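Side-chain contacts in dihydrofolate reductase (Moritella profunda, PDB 3IA4), which catalyses the NADPH-dependent reduction of 7,8-dihydrofolate to 5,6,7,8-tetrahydrofolate and is probably a key enzyme of folate metabolism: residues A7-A10 / V14-L17; N12-I15 / M21-H24; N46-I51 / T67-E72. All coordinates share one frame; numbering follows the deposited sequence.

Contact 1 of 3, residues A7-A10 / V14-L17; sequences AALA and VIGL. With NDP (NADPH dihydro-nicotinamide-adenine-dinucleotide phosphate), chain E.
A10 and V14 are joined through the backbone: A10 N donates to V14 O at 2.9 Å, and the donor lies in the plane of that carbonyl. The same oxygen also receives a CA-H...O contact from L9, whose CA is 3.5 Å from V14 O. Side-chain packing centres on the gamma-methyl of I15. Its CG2 lies 3.5 Å from A8 O and 4.0 Å from L9 CD1, the L9 and I15 side chains running next to each other in the same direction. The first torsion of I15 explains this: with chi1 at 59°, CG1 sits between the backbone N and the carbonyl carbon, and CG2 is placed anti to the carbonyl carbon, on the side of L9.

On the A8 and I15 side of the A10-V14 bond the two chains no longer pair directly, and the nicotinamide carboxamide of NADPH takes over the bridging. A8 N gives a nearly straight bond to O7N of the cofactor (2.8 Å, 172°), while A8 O accepts from its N7N at 2.8 Å. The second hydrogen of N7N goes to I15 O at 3.0 Å, also nearly straight at 170°. Three bonds thus hold the amide, fixing its rotation about the bond to the nicotinamide ring, and I15 CB packs on N7N at 3.4 Å. This is the nicotinamide site of the dihydrofolate reductase fold, where a central-sheet strand and the short strand 14-16 grip the carboxamide through main-chain atoms. I15 and G16 together face T125 in a classic beta bulge, within the pairing of strand 14-16 with strand 125-126. Strand 2-9 is secured on one side by backbone bonds from A7 and L9 to strand 111-117. Further out, Y102 of helix 99-105 touches both A7 and I15.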
loop_
_atom_site.group_PDB
_atom_site.type_symbol
_atom_site.label_atom_id
_atom_site.label_comp_id
_atom_site.label_asym_id
_atom_site.label_seq_id
_atom_site.Cartn_x
_atom_site.Cartn_y
_atom_site.Cartn_z
ATOM N N ALA A 7 3.226 1.680 0.828
ATOM C CA ALA A 7 3.737 0.342 1.155
ATOM C C ALA A 7 4.770 0.421 2.244
ATOM O O ALA A 7 5.414 1.473 2.392
ATOM C CB ALA A 7 4.453 -0.240 -0.122
ATOM N N ALA A 8 4.968 -0.691 2.961
ATOM C CA ALA A 8 6.053 -0.761 3.950
ATOM C C ALA A 8 7.074 -1.814 3.436
ATOM O O ALA A 8 6.711 -2.962 3.173
ATOM C CB ALA A 8 5.507 -1.213 5.301
ATOM N N LEU A 9 8.311 -1.370 3.276
ATOM C CA LEU A 9 9.388 -2.226 2.682
ATOM C C LEU A 9 10.447 -2.553 3.715
ATOM O O LEU A 9 11.064 -1.647 4.278
ATOM C CB LEU A 9 10.125 -1.517 1.569
ATOM C CG LEU A 9 9.466 -1.378 0.155
ATOM C CD1 LEU A 9 8.043 -0.766 0.258
ATOM C CD2 LEU A 9 10.444 -0.513 -0.726
ATOM N N ALA A 10 10.721 -3.832 3.902
ATOM C CA ALA A 10 11.960 -4.185 4.605
ATOM C C ALA A 10 13.132 -4.107 3.601
ATOM O O ALA A 10 12.966 -3.673 2.441
ATOM C CB ALA A 10 11.817 -5.556 5.201
ATOM N N VAL A 14 11.515 -6.179 0.278
ATOM C CA VAL A 14 10.539 -7.219 0.685
ATOM C C VAL A 14 9.274 -6.614 1.323
ATOM O O VAL A 14 9.371 -5.737 2.205
ATOM C CB VAL A 14 11.168 -8.180 1.794
ATOM C CG1 VAL A 14 10.075 -9.139 2.372
ATOM C CG2 VAL A 14 12.224 -9.075 1.156
ATOM N N ILE A 15 8.111 -7.105 0.905
ATOM C CA ILE A 15 6.849 -6.600 1.456
ATOM C C ILE A 15 5.975 -7.704 2.023
ATOM O O ILE A 15 5.049 -7.399 2.766
ATOM C CB ILE A 15 6.005 -5.796 0.435
ATOM C CG1 ILE A 15 5.651 -6.656 -0.775
ATOM C CG2 ILE A 15 6.737 -4.530 0.067
ATOM C CD1 ILE A 15 4.676 -5.894 -1.738
ATOM N N GLY A 16 6.253 -8.989 1.708
ATOM C CA GLY A 16 5.294 -10.041 2.082
ATOM C C GLY A 16 5.920 -11.428 2.132
ATOM O O GLY A 16 6.954 -11.640 1.490
ATOM N N LEU A 17 5.313 -12.313 2.919
ATOM C CA LEU A 17 5.691 -13.722 2.924
ATOM C C LEU A 17 4.452 -14.490 3.325
ATOM O O LEU A 17 3.846 -14.171 4.364
ATOM C CB LEU A 17 6.834 -13.949 3.930
ATOM C CG LEU A 17 7.233 -15.428 4.047
ATOM C CD1 LEU A 17 7.735 -16.040 2.754
ATOM C CD2 LEU A 17 8.274 -15.631 5.137
HETATM P PA NDP E . -2.402 -8.770 -4.593
HETATM O O1A NDP E . -1.791 -7.777 -5.546
HETATM O O2A NDP E . -2.875 -8.357 -3.233
HETATM O O5B NDP E . -3.641 -9.591 -5.276
HETATM C C5B NDP E . -3.467 -10.113 -6.611
HETATM C C4B NDP E . -4.847 -10.591 -7.046
HETATM O O4B NDP E . -5.567 -9.422 -7.462
HETATM C C3B NDP E . -4.766 -11.398 -8.365
HETATM O O3B NDP E . -4.456 -12.760 -8.086
HETATM C C2B NDP E . -6.125 -11.173 -9.006
HETATM O O2B NDP E . -7.170 -11.783 -8.241
HETATM C C1B NDP E . -6.279 -9.696 -8.704
HETATM N N9A NDP E . -5.785 -8.812 -9.781
HETATM C C8A NDP E . -4.518 -8.397 -9.935
HETATM N N7A NDP E . -4.417 -7.522 -10.956
HETATM C C5A NDP E . -5.672 -7.360 -11.459
HETATM C C6A NDP E . -6.314 -6.560 -12.512
HETATM N N6A NDP E . -5.604 -5.734 -13.347
HETATM N N1A NDP E . -7.677 -6.720 -12.630
HETATM C C2A NDP E . -8.438 -7.485 -11.855
HETATM N N3A NDP E . -7.909 -8.229 -10.887
HETATM C C4A NDP E . -6.555 -8.189 -10.660
HETATM O O3 NDP E . -1.431 -10.052 -4.410
HETATM P PN NDP E . 0.136 -10.311 -4.156
HETATM O O1N NDP E . 0.904 -9.723 -5.282
HETATM O O2N NDP E . 0.303 -11.752 -3.835
HETATM O O5D NDP E . 0.464 -9.390 -2.908
HETATM C C5D NDP E . 0.042 -9.817 -1.621
HETATM C C4D NDP E . 1.229 -9.800 -0.665
HETATM O O4D NDP E . 1.629 -8.406 -0.390
HETATM C C3D NDP E . 0.940 -10.421 0.710
HETATM O O3D NDP E . 2.127 -11.094 1.171
HETATM C C2D NDP E . 0.696 -9.216 1.620
HETATM O O2D NDP E . 0.968 -9.466 3.021
HETATM C C1D NDP E . 1.686 -8.243 1.041
HETATM N N1N NDP E . 1.391 -6.833 1.270
HETATM C C2N NDP E . 2.340 -6.085 1.835
HETATM C C3N NDP E . 2.154 -4.732 1.965
HETATM C C7N NDP E . 3.236 -3.930 2.619
HETATM O O7N NDP E . 3.137 -2.721 2.603
HETATM N N7N NDP E . 4.344 -4.497 3.105
HETATM C C4N NDP E . 0.902 -3.983 1.534
HETATM C C5N NDP E . 0.006 -4.920 0.879
HETATM C C6N NDP E . 0.248 -6.271 0.815
HETATM P P2B NDP E . -8.197 -12.833 -8.932
HETATM O O1X NDP E . -9.262 -12.931 -7.930
HETATM O O2X NDP E . -8.504 -12.218 -10.255
HETATM O O3X NDP E . -7.379 -14.072 -9.175
#

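Contact 2 of 3, residues N12-I15 / M21-H24; sequences NRVI and MPWH. With NDP (NADPH dihydro-nicotinamide-adenine-dinucleotide phosphate), chain E.
M21 reaches I15 through its side chain, with M21 CG 3.6 Å from I15 O. M21 CG also lies 3.8 Å from O2D of the nicotinamide ribose, so this methylene sits between the strand carbonyl and the sugar. M21 SD is 3.9 Å from N7N of the carboxamide, and the bend beyond it (chi3 43°) keeps CE beside the same amide nitrogen instead of extending past it. M21 also touches methotrexate, so it contacts both inhibitor and cofactor.

P22 follows with longer contacts. Its CG meets CG1 of V14 at 4.4 Å, and its CD is 4.3 Å from I15 O. P22 is the centre of an inverse gamma turn, in which W23 N makes a weak bond back to M21 O. The turn belongs to the loop between strand 14-16 and helix 26-36, the mobile active-site loop of bacterial dihydrofolate reductases; its packing against the carboxamide and ribose of the bound cofactor is consistent with a closed state of that loop.

After the turn the chain swings W23 back toward the strand. With chi1 at 48°, CG lies between the backbone N and the carbonyl carbon, and the indole extends its six-membered ring toward the strand carbonyls. CH2 approaches V14 O at 3.8 Å, the oxygen lying at the ring edge near its plane. The same CH2 is 3.9 Å from I15 O, which stands obliquely to the indole. N7N of the cofactor also sits at the ring edge, 3.9 Å from CZ2. One face of the indole carries CB of M21, offset toward the rim, so the residues before and after the proline pack on each other as well as on the cofactor. Beyond the segments, W23 touches L119, while T121 makes contact with both V14 and P22.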
loop_
_atom_site.group_PDB
_atom_site.type_symbol
_atom_site.label_atom_id
_atom_site.label_comp_id
_atom_site.label_asym_id
_atom_site.label_seq_id
_atom_site.Cartn_x
_atom_site.Cartn_y
_atom_site.Cartn_z
ATOM N N ASN A 12 15.833 -4.809 0.728
ATOM C CA ASN A 12 15.746 -5.464 -0.576
ATOM C C ASN A 12 14.266 -5.441 -1.063
ATOM O O ASN A 12 13.894 -6.289 -1.877
ATOM C CB ASN A 12 16.259 -6.912 -0.479
ATOM C CG ASN A 12 17.638 -6.995 0.131
ATOM O OD1 ASN A 12 18.511 -6.250 -0.271
ATOM N ND2 ASN A 12 17.795 -7.816 1.204
ATOM N N ARG A 13 13.489 -4.429 -0.615
ATOM C CA ARG A 13 12.077 -4.219 -1.056
ATOM C C ARG A 13 11.130 -5.337 -0.699
ATOM O O ARG A 13 10.085 -5.519 -1.307
ATOM C CB ARG A 13 11.971 -3.938 -2.601
ATOM C CG ARG A 13 12.990 -2.942 -3.046
ATOM C CD ARG A 13 12.565 -2.398 -4.481
ATOM N NE ARG A 13 12.437 -3.441 -5.546
ATOM C CZ ARG A 13 13.429 -3.882 -6.321
ATOM N NH1 ARG A 13 14.659 -3.377 -6.191
ATOM N NH2 ARG A 13 13.197 -4.766 -7.272
ATOM N N VAL A 14 11.515 -6.179 0.278
ATOM C CA VAL A 14 10.539 -7.219 0.685
ATOM C C VAL A 14 9.274 -6.614 1.323
ATOM O O VAL A 14 9.371 -5.737 2.205
ATOM C CB VAL A 14 11.168 -8.180 1.794
ATOM C CG1 VAL A 14 10.075 -9.139 2.372
ATOM C CG2 VAL A 14 12.224 -9.075 1.156
ATOM N N ILE A 15 8.111 -7.105 0.905
ATOM C CA ILE A 15 6.849 -6.600 1.456
ATOM C C ILE A 15 5.975 -7.704 2.023
ATOM O O ILE A 15 5.049 -7.399 2.766
ATOM C CB ILE A 15 6.005 -5.796 0.435
ATOM C CG1 ILE A 15 5.651 -6.656 -0.775
ATOM C CG2 ILE A 15 6.737 -4.530 0.067
ATOM C CD1 ILE A 15 4.676 -5.894 -1.738
ATOM N N MET A 21 2.622 -10.022 6.431
ATOM C CA MET A 21 3.859 -9.254 6.425
ATOM C C MET A 21 4.757 -9.849 7.466
ATOM O O MET A 21 4.269 -10.147 8.565
ATOM C CB MET A 21 3.577 -7.778 6.640
ATOM C CG MET A 21 2.730 -7.203 5.457
ATOM S SD MET A 21 1.821 -5.712 5.865
ATOM C CE MET A 21 3.005 -4.790 6.762
ATOM N N PRO A 22 6.017 -10.139 7.111
ATOM C CA PRO A 22 6.858 -10.974 7.997
ATOM C C PRO A 22 7.595 -10.173 9.070
ATOM O O PRO A 22 8.842 -10.273 9.172
ATOM C CB PRO A 22 7.863 -11.621 7.023
ATOM C CG PRO A 22 8.044 -10.548 5.994
ATOM C CD PRO A 22 6.595 -10.040 5.757
ATOM N N TRP A 23 6.853 -9.375 9.843
ATOM C CA TRP A 23 7.440 -8.616 10.952
ATOM C C TRP A 23 6.320 -8.269 11.905
ATOM O O TRP A 23 5.143 -8.307 11.551
ATOM C CB TRP A 23 8.123 -7.308 10.500
ATOM C CG TRP A 23 7.322 -6.427 9.565
ATOM C CD1 TRP A 23 6.267 -5.602 9.878
ATOM C CD2 TRP A 23 7.481 -6.353 8.146
ATOM N NE1 TRP A 23 5.805 -4.945 8.726
ATOM C CE2 TRP A 23 6.526 -5.419 7.656
ATOM C CE3 TRP A 23 8.387 -6.964 7.236
ATOM C CZ2 TRP A 23 6.422 -5.091 6.297
ATOM C CZ3 TRP A 23 8.270 -6.646 5.865
ATOM C CH2 TRP A 23 7.317 -5.701 5.419
ATOM N N HIS A 24 6.712 -7.955 13.137
ATOM C CA HIS A 24 5.779 -7.443 14.154
ATOM C C HIS A 24 6.071 -5.961 14.350
ATOM O O HIS A 24 7.154 -5.612 14.810
ATOM C CB HIS A 24 5.999 -8.189 15.493
ATOM C CG HIS A 24 5.011 -7.780 16.557
ATOM N ND1 HIS A 24 5.337 -6.939 17.600
ATOM C CD2 HIS A 24 3.689 -8.025 16.667
ATOM C CE1 HIS A 24 4.254 -6.694 18.325
ATOM N NE2 HIS A 24 3.244 -7.356 17.785
HETATM P PA NDP E . -2.402 -8.770 -4.593
HETATM O O1A NDP E . -1.791 -7.777 -5.546
HETATM O O2A NDP E . -2.875 -8.357 -3.233
HETATM O O5B NDP E . -3.641 -9.591 -5.276
HETATM C C5B NDP E . -3.467 -10.113 -6.611
HETATM C C4B NDP E . -4.847 -10.591 -7.046
HETATM O O4B NDP E . -5.567 -9.422 -7.462
HETATM C C3B NDP E . -4.766 -11.398 -8.365
HETATM O O3B NDP E . -4.456 -12.760 -8.086
HETATM C C2B NDP E . -6.125 -11.173 -9.006
HETATM O O2B NDP E . -7.170 -11.783 -8.241
HETATM C C1B NDP E . -6.279 -9.696 -8.704
HETATM N N9A NDP E . -5.785 -8.812 -9.781
HETATM C C8A NDP E . -4.518 -8.397 -9.935
HETATM N N7A NDP E . -4.417 -7.522 -10.956
HETATM C C5A NDP E . -5.672 -7.360 -11.459
HETATM C C6A NDP E . -6.314 -6.560 -12.512
HETATM N N6A NDP E . -5.604 -5.734 -13.347
HETATM N N1A NDP E . -7.677 -6.720 -12.630
HETATM C C2A NDP E . -8.438 -7.485 -11.855
HETATM N N3A NDP E . -7.909 -8.229 -10.887
HETATM C C4A NDP E . -6.555 -8.189 -10.660
HETATM O O3 NDP E . -1.431 -10.052 -4.410
HETATM P PN NDP E . 0.136 -10.311 -4.156
HETATM O O1N NDP E . 0.904 -9.723 -5.282
HETATM O O2N NDP E . 0.303 -11.752 -3.835
HETATM O O5D NDP E . 0.464 -9.390 -2.908
HETATM C C5D NDP E . 0.042 -9.817 -1.621
HETATM C C4D NDP E . 1.229 -9.800 -0.665
HETATM O O4D NDP E . 1.629 -8.406 -0.390
HETATM C C3D NDP E . 0.940 -10.421 0.710
HETATM O O3D NDP E . 2.127 -11.094 1.171
HETATM C C2D NDP E . 0.696 -9.216 1.620
HETATM O O2D NDP E . 0.968 -9.466 3.021
HETATM C C1D NDP E . 1.686 -8.243 1.041
HETATM N N1N NDP E . 1.391 -6.833 1.270
HETATM C C2N NDP E . 2.340 -6.085 1.835
HETATM C C3N NDP E . 2.154 -4.732 1.965
HETATM C C7N NDP E . 3.236 -3.930 2.619
HETATM O O7N NDP E . 3.137 -2.721 2.603
HETATM N N7N NDP E . 4.344 -4.497 3.105
HETATM C C4N NDP E . 0.902 -3.983 1.534
HETATM C C5N NDP E . 0.006 -4.920 0.879
HETATM C C6N NDP E . 0.248 -6.271 0.815
HETATM P P2B NDP E . -8.197 -12.833 -8.932
HETATM O O1X NDP E . -9.262 -12.931 -7.930
HETATM O O2X NDP E . -8.504 -12.218 -10.255
HETATM O O3X NDP E . -7.379 -14.072 -9.175
#

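Contact 3 of 3, residues N46-I51 / T67-E72; sequences NTFESI and TDYQPE. With NDP (NADPH dihydro-nicotinamide-adenine-dinucleotide phosphate), chain E.
F48 and P71 form the tight part of this contact. P71 CB is 3.4 Å from F48 CE2, meeting the phenyl ring obliquely, and the two side chains run antiparallel alongside one another. Beside the proline, Y69 brings its OH to 3.3 Å from F48 CD2; each of these atoms lies at the edge of the other's ring, near its plane, so the rings meet rim to rim and do not stack. F48 CG is anti to the backbone N (chi1 177°), which carries the phenyl away from the helix toward the 67-72 loop. P71 also braces the tyrosine from within the loop, its CD lying over one face of the Y69 ring, offset toward the rim. F48 also touches M43 of strand 41-44 and V74.

The exposed E49 side is looser. OE2 stands 3.6 Å from Y69 OH, a contact and not a bond, with the carboxylate turned 47° from the tyrosine ring. The E49 carboxylate is engaged instead, through OE2, by a salt bridge to R45 NE, and R45 also makes a cation-pi contact with Y69, thereby linking helix and loop. Q70, likewise on the solvent side, turns its amide back to P71 O (NE2 to O 2.9 Å) and also bonds V74 O.

Away from the loop, the start of the helix faces the cofactor. T47 OG1 donates to O2A of NADPH at 2.7 Å, and T47 N donates to that same oxygen at 2.8 Å. N46 N donates to O5B at 3.2 Å, and N46 ND2 reaches O2N of the nicotinamide-side phosphate at 3.1 Å. Main-chain N-H groups and short polar side chains gathered around a diphosphate at a helix N-terminus mark the NADPH diphosphate site of dihydrofolate reductase.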
loop_
_atom_site.group_PDB
_atom_site.type_symbol
_atom_site.label_atom_id
_atom_site.label_comp_id
_atom_site.label_asym_id
_atom_site.label_seq_id
_atom_site.Cartn_x
_atom_site.Cartn_y
_atom_site.Cartn_z
ATOM N N ASN A 46 -5.614 -10.675 -2.933
ATOM C CA ASN A 46 -4.876 -11.325 -1.876
ATOM C C ASN A 46 -4.692 -10.386 -0.678
ATOM O O ASN A 46 -4.766 -10.809 0.472
ATOM C CB ASN A 46 -3.487 -11.794 -2.334
ATOM C CG ASN A 46 -3.570 -12.878 -3.375
ATOM O OD1 ASN A 46 -4.585 -13.566 -3.466
ATOM N ND2 ASN A 46 -2.488 -13.077 -4.131
ATOM N N THR A 47 -4.400 -9.118 -0.979
ATOM C CA THR A 47 -4.232 -8.121 0.084
ATOM C C THR A 47 -5.519 -7.973 0.885
ATOM O O THR A 47 -5.512 -7.939 2.127
ATOM C CB THR A 47 -3.744 -6.769 -0.499
ATOM O OG1 THR A 47 -2.378 -6.983 -0.927
ATOM C CG2 THR A 47 -3.718 -5.709 0.591
ATOM N N PHE A 48 -6.653 -7.906 0.187
ATOM C CA PHE A 48 -7.905 -7.841 0.958
ATOM C C PHE A 48 -8.025 -9.036 1.913
ATOM O O PHE A 48 -8.459 -8.874 3.040
ATOM C CB PHE A 48 -9.105 -7.777 0.025
ATOM C CG PHE A 48 -10.415 -7.787 0.779
ATOM C CD1 PHE A 48 -10.764 -6.726 1.591
ATOM C CD2 PHE A 48 -11.265 -8.879 0.687
ATOM C CE1 PHE A 48 -11.952 -6.774 2.359
ATOM C CE2 PHE A 48 -12.461 -8.914 1.419
ATOM C CZ PHE A 48 -12.788 -7.870 2.239
ATOM N N GLU A 49 -7.716 -10.236 1.427
ATOM C CA GLU A 49 -7.884 -11.432 2.257
ATOM C C GLU A 49 -6.952 -11.375 3.441
ATOM O O GLU A 49 -7.312 -11.802 4.555
ATOM C CB GLU A 49 -7.718 -12.712 1.439
ATOM C CG GLU A 49 -8.865 -12.834 0.448
ATOM C CD GLU A 49 -8.813 -14.119 -0.342
ATOM O OE1 GLU A 49 -7.829 -14.880 -0.129
ATOM O OE2 GLU A 49 -9.731 -14.352 -1.186
ATOM N N SER A 50 -5.782 -10.831 3.208
ATOM C CA SER A 50 -4.770 -10.678 4.275
ATOM C C SER A 50 -5.261 -9.684 5.370
ATOM O O SER A 50 -5.122 -9.923 6.587
ATOM C CB SER A 50 -3.455 -10.225 3.662
ATOM O OG SER A 50 -2.439 -10.087 4.631
ATOM N N ILE A 51 -5.869 -8.580 4.958
ATOM C CA ILE A 51 -6.414 -7.625 5.932
ATOM C C ILE A 51 -7.593 -8.238 6.703
ATOM O O ILE A 51 -7.736 -8.037 7.936
ATOM C CB ILE A 51 -6.885 -6.341 5.214
ATOM C CG1 ILE A 51 -5.691 -5.673 4.579
ATOM C CG2 ILE A 51 -7.533 -5.359 6.239
ATOM C CD1 ILE A 51 -6.023 -4.508 3.582
ATOM N N THR A 67 -15.840 -13.526 -11.139
ATOM C CA THR A 67 -17.117 -12.824 -11.321
ATOM C C THR A 67 -18.077 -13.009 -10.141
ATOM O O THR A 67 -18.894 -12.133 -9.901
ATOM C CB THR A 67 -17.811 -13.228 -12.651
ATOM N N ASP A 68 -17.971 -14.105 -9.386
ATOM C CA ASP A 68 -18.822 -14.266 -8.196
ATOM C C ASP A 68 -18.158 -13.860 -6.857
ATOM O O ASP A 68 -18.669 -14.167 -5.768
ATOM C CB ASP A 68 -19.407 -15.685 -8.137
ATOM N N TYR A 69 -17.029 -13.159 -6.937
ATOM C CA TYR A 69 -16.306 -12.746 -5.723
ATOM C C TYR A 69 -16.904 -11.434 -5.214
ATOM O O TYR A 69 -16.872 -10.420 -5.902
ATOM C CB TYR A 69 -14.804 -12.574 -6.022
ATOM C CG TYR A 69 -13.969 -12.249 -4.806
ATOM C CD1 TYR A 69 -13.493 -10.963 -4.607
ATOM C CD2 TYR A 69 -13.679 -13.216 -3.851
ATOM C CE1 TYR A 69 -12.730 -10.661 -3.479
ATOM C CE2 TYR A 69 -12.914 -12.910 -2.723
ATOM C CZ TYR A 69 -12.430 -11.637 -2.570
ATOM O OH TYR A 69 -11.633 -11.331 -1.488
ATOM N N GLN A 70 -17.491 -11.456 -4.023
ATOM C CA GLN A 70 -18.186 -10.262 -3.556
ATOM C C GLN A 70 -18.277 -10.148 -2.046
ATOM O O GLN A 70 -19.351 -10.378 -1.431
ATOM C CB GLN A 70 -19.585 -10.152 -4.158
ATOM C CG GLN A 70 -20.260 -8.867 -3.683
ATOM C CD GLN A 70 -19.445 -7.625 -4.057
ATOM O OE1 GLN A 70 -19.407 -7.240 -5.235
ATOM N NE2 GLN A 70 -18.776 -7.002 -3.062
ATOM N N PRO A 71 -17.158 -9.797 -1.418
ATOM C CA PRO A 71 -17.186 -9.650 0.037
ATOM C C PRO A 71 -18.115 -8.496 0.462
ATOM O O PRO A 71 -18.320 -7.521 -0.281
ATOM C CB PRO A 71 -15.715 -9.344 0.389
ATOM C CG PRO A 71 -14.921 -9.701 -0.921
ATOM C CD PRO A 71 -15.866 -9.375 -1.991
ATOM N N GLU A 72 -18.737 -8.629 1.633
ATOM C CA GLU A 72 -19.537 -7.521 2.153
ATOM C C GLU A 72 -18.672 -6.276 2.391
ATOM O O GLU A 72 -17.554 -6.375 2.925
ATOM C CB GLU A 72 -20.183 -7.906 3.482
HETATM P PA NDP E . -2.402 -8.770 -4.593
HETATM O O1A NDP E . -1.791 -7.777 -5.546
HETATM O O2A NDP E . -2.875 -8.357 -3.233
HETATM O O5B NDP E . -3.641 -9.591 -5.276
HETATM C C5B NDP E . -3.467 -10.113 -6.611
HETATM C C4B NDP E . -4.847 -10.591 -7.046
HETATM O O4B NDP E . -5.567 -9.422 -7.462
HETATM C C3B NDP E . -4.766 -11.398 -8.365
HETATM O O3B NDP E . -4.456 -12.760 -8.086
HETATM C C2B NDP E . -6.125 -11.173 -9.006
HETATM O O2B NDP E . -7.170 -11.783 -8.241
HETATM C C1B NDP E . -6.279 -9.696 -8.704
HETATM N N9A NDP E . -5.785 -8.812 -9.781
HETATM C C8A NDP E . -4.518 -8.397 -9.935
HETATM N N7A NDP E . -4.417 -7.522 -10.956
HETATM C C5A NDP E . -5.672 -7.360 -11.459
HETATM C C6A NDP E . -6.314 -6.560 -12.512
HETATM N N6A NDP E . -5.604 -5.734 -13.347
HETATM N N1A NDP E . -7.677 -6.720 -12.630
HETATM C C2A NDP E . -8.438 -7.485 -11.855
HETATM N N3A NDP E . -7.909 -8.229 -10.887
HETATM C C4A NDP E . -6.555 -8.189 -10.660
HETATM O O3 NDP E . -1.431 -10.052 -4.410
HETATM P PN NDP E . 0.136 -10.311 -4.156
HETATM O O1N NDP E . 0.904 -9.723 -5.282
HETATM O O2N NDP E . 0.303 -11.752 -3.835
HETATM O O5D NDP E . 0.464 -9.390 -2.908
HETATM C C5D NDP E . 0.042 -9.817 -1.621
HETATM C C4D NDP E . 1.229 -9.800 -0.665
HETATM O O4D NDP E . 1.629 -8.406 -0.390
HETATM C C3D NDP E . 0.940 -10.421 0.710
HETATM O O3D NDP E . 2.127 -11.094 1.171
HETATM C C2D NDP E . 0.696 -9.216 1.620
HETATM O O2D NDP E . 0.968 -9.466 3.021
HETATM C C1D NDP E . 1.686 -8.243 1.041
HETATM N N1N NDP E . 1.391 -6.833 1.270
HETATM C C2N NDP E . 2.340 -6.085 1.835
HETATM C C3N NDP E . 2.154 -4.732 1.965
HETATM C C7N NDP E . 3.236 -3.930 2.619
HETATM O O7N NDP E . 3.137 -2.721 2.603
HETATM N N7N NDP E . 4.344 -4.497 3.105
HETATM C C4N NDP E . 0.902 -3.983 1.534
HETATM C C5N NDP E . 0.006 -4.920 0.879
HETATM C C6N NDP E . 0.248 -6.271 0.815
HETATM P P2B NDP E . -8.197 -12.833 -8.932
HETATM O O1X NDP E . -9.262 -12.931 -7.930
HETATM O O2X NDP E . -8.504 -12.218 -10.255
HETATM O O3X NDP E . -7.379 -14.072 -9.175
#

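NADPH is the element common to all three contacts. Contacts 1 and 2 form one unit at its nicotinamide end: their centres are 3 Å apart, they share V14 and I15 on strand 14-16, and W23 CH2 of contact 2 lies 3.6 Å from A8 O of contact 1. The helix of contact 3 reaches the diphosphate through N46 and T47, with the contact's centre about 20 Å from that of contact 1 and 22 Å from that of contact 2. Its nearest atoms stay about 7 and 5 Å away from theirs, so the cofactor spans between the sites. Methotrexate adds a second meeting point, touching A7 and A8, M21, and S50 and I51.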